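Local coordinates for esterase family protein (Staphylococcus aureus, PDB 6VH9), which is a serine hydrolase of the alpha/beta-hydrolase fold that probably hydrolyses carboxylic esters and may also cleave S-formylglutathione to formate and glutathione, at residues I15-N20 with Y89-Y94. Sequence-based numbering, arbitrary orientation.
Sequences IGMHQN and YGHSYY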
loop_
_atom_site.group_PDB
_atom_site.type_symbol
_atom_site.label_atom_id
_atom_site.label_comp_id
_atom_site.label_asym_id
_atom_site.label_seq_id
_atom_site.Cartn_x
_atom_site.Cartn_y
_atom_site.Cartn_z
ATOM N N ILE A 15 10.265 17.621 -7.898
ATOM C CA ILE A 15 11.184 17.319 -6.798
ATOM C C ILE A 15 12.192 16.224 -7.150
ATOM O O ILE A 15 13.028 15.861 -6.308
ATOM C CB ILE A 15 10.439 16.989 -5.484
ATOM C CG1 ILE A 15 9.509 15.780 -5.607
ATOM C CG2 ILE A 15 9.666 18.224 -4.977
ATOM C CD1 ILE A 15 8.727 15.490 -4.301
ATOM N N GLY A 16 12.193 15.741 -8.389
ATOM C CA GLY A 16 13.261 14.856 -8.830
ATOM C C GLY A 16 13.320 13.503 -8.152
ATOM O O GLY A 16 14.418 12.952 -7.981
ATOM N N MET A 17 12.166 12.929 -7.798
ATOM C CA MET A 17 12.170 11.639 -7.122
ATOM C C MET A 17 10.766 11.052 -7.129
ATOM O O MET A 17 9.767 11.764 -7.272
ATOM C CB MET A 17 12.702 11.756 -5.683
ATOM C CG MET A 17 11.863 12.637 -4.808
ATOM S SD MET A 17 12.511 12.664 -3.125
ATOM C CE MET A 17 11.538 14.006 -2.462
ATOM N N HIS A 18 10.721 9.737 -6.996
ATOM C CA HIS A 18 9.485 9.067 -6.630
ATOM C C HIS A 18 9.016 9.568 -5.271
ATOM O O HIS A 18 9.822 9.831 -4.370
ATOM C CB HIS A 18 9.714 7.566 -6.587
ATOM C CG HIS A 18 9.798 6.953 -7.941
ATOM N ND1 HIS A 18 10.931 7.040 -8.727
ATOM C CD2 HIS A 18 8.882 6.273 -8.668
ATOM C CE1 HIS A 18 10.715 6.414 -9.870
ATOM N NE2 HIS A 18 9.479 5.945 -9.861
ATOM N N GLN A 19 7.712 9.729 -5.162
ATOM C CA GLN A 19 7.090 10.264 -3.939
ATOM C C GLN A 19 5.675 9.720 -3.859
ATOM O O GLN A 19 5.063 9.537 -4.877
ATOM C CB GLN A 19 7.014 11.782 -4.043
ATOM C CG GLN A 19 6.693 12.481 -2.738
ATOM C CD GLN A 19 7.898 12.707 -1.867
ATOM O OE1 GLN A 19 8.889 12.045 -1.994
ATOM N NE2 GLN A 19 7.790 13.630 -0.944
ATOM N N ASN A 20 5.262 9.340 -2.655
ATOM C CA ASN A 20 3.911 8.779 -2.431
ATOM C C ASN A 20 2.937 9.949 -2.267
ATOM O O ASN A 20 3.231 10.812 -1.470
ATOM C CB ASN A 20 3.909 7.869 -1.204
ATOM C CG ASN A 20 4.789 6.646 -1.353
ATOM O OD1 ASN A 20 4.449 5.712 -2.064
ATOM N ND2 ASN A 20 5.896 6.609 -0.635
ATOM N N TYR A 89 18.135 24.666 0.920
ATOM C CA TYR A 89 18.936 23.456 0.701
ATOM C C TYR A 89 17.999 22.251 0.817
ATOM O O TYR A 89 17.808 21.700 1.902
ATOM C CB TYR A 89 20.082 23.355 1.694
ATOM C CG TYR A 89 20.890 24.618 1.791
ATOM C CD1 TYR A 89 20.920 25.354 2.962
ATOM C CD2 TYR A 89 21.607 25.082 0.696
ATOM C CE1 TYR A 89 21.670 26.533 3.048
ATOM C CE2 TYR A 89 22.353 26.254 0.771
ATOM C CZ TYR A 89 22.378 26.971 1.946
ATOM O OH TYR A 89 23.124 28.128 2.010
ATOM N N GLY A 90 17.405 21.846 -0.297
ATOM C CA GLY A 90 16.466 20.745 -0.265
ATOM C C GLY A 90 15.638 20.701 -1.526
ATOM O O GLY A 90 16.150 20.973 -2.618
ATOM N N HIS A 91 14.359 20.393 -1.389
ATOM C CA HIS A 91 13.476 20.218 -2.531
ATOM C C HIS A 91 12.557 21.411 -2.719
ATOM O O HIS A 91 12.308 22.197 -1.800
ATOM C CB HIS A 91 12.607 18.969 -2.372
ATOM C CG HIS A 91 13.366 17.682 -2.423
ATOM N ND1 HIS A 91 13.742 17.083 -3.609
ATOM C CD2 HIS A 91 13.783 16.857 -1.433
ATOM C CE1 HIS A 91 14.361 15.943 -3.345
ATOM N NE2 HIS A 91 14.395 15.781 -2.033
ATOM N N SER A 92 12.008 21.500 -3.930
ATOM C CA SER A 92 11.078 22.565 -4.305
ATOM C C SER A 92 9.659 22.176 -3.896
ATOM O O SER A 92 8.790 21.939 -4.727
ATOM C CB SER A 92 11.149 22.812 -5.808
ATOM O OG SER A 92 12.497 23.075 -6.189
ATOM N N TYR A 93 9.410 22.191 -2.591
ATOM C CA TYR A 93 8.155 21.632 -2.110
ATOM C C TYR A 93 6.978 22.596 -2.234
ATOM O O TYR A 93 5.836 22.135 -2.289
ATOM C CB TYR A 93 8.312 21.160 -0.667
ATOM C CG TYR A 93 8.786 19.725 -0.528
ATOM C CD1 TYR A 93 7.986 18.671 -0.967
ATOM C CD2 TYR A 93 10.009 19.418 0.066
ATOM C CE1 TYR A 93 8.392 17.355 -0.833
ATOM C CE2 TYR A 93 10.421 18.099 0.228
ATOM C CZ TYR A 93 9.589 17.068 -0.224
ATOM O OH TYR A 93 9.968 15.749 -0.085
ATOM N N TYR A 94 7.212 23.911 -2.305
ATOM C CA TYR A 94 6.118 24.807 -2.665
ATOM C C TYR A 94 5.618 24.486 -4.069
ATOM O O TYR A 94 4.413 24.288 -4.292
ATOM C CB TYR A 94 6.586 26.270 -2.572
ATOM C CG TYR A 94 5.522 27.282 -2.949
ATOM C CD1 TYR A 94 5.313 27.639 -4.278
ATOM C CD2 TYR A 94 4.714 27.867 -1.978
ATOM C CE1 TYR A 94 4.330 28.558 -4.632
ATOM C CE2 TYR A 94 3.731 28.796 -2.322
ATOM C CZ TYR A 94 3.549 29.133 -3.649
ATOM O OH TYR A 94 2.593 30.061 -4.005
#
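Met17 lays its terminal methyl over one face of the His91 imidazole, CE standing 3.6 Å from the ring centroid and 20° off the normal, a CH-pi contact displaced toward the NE2 rim. Its chain runs extended beyond CG, which holds CE over the imidazole and also within 3.3 Å of Tyr93 OH, while SD meets the same ring only obliquely. Ile15 O lies at the edge of the imidazole, near its plane, 3.0 Å from His91 ND1. Both ring nitrogens are hydrogen-bonded to carboxylates of the second subunit, NE2 to Asp80 OD2 and ND1 to Asp162 OD2, which probably favours a protonated imidazole. In this alpha/beta-hydrolase fold the contact joins the hairpin turn between strands 3-12 and 17-26, with its G1 beta bulge at Gly16 and Met17, to the lead-in and first turn of helix 93-107, at a subunit interface. Ile15 CD1 reaches Tyr93 CE1 at 4.0 Å, and its other branch, CG2, rests 3.8 Å from Ser92 O. Gln19, bent at chi2 (84°), brings NE2 to the edge of the phenol ring, in its plane, for a weak hydrogen bond to Tyr93 OH (3.2 Å); the stronger hydrogen bond of this amide nitrogen goes to Asn78 O.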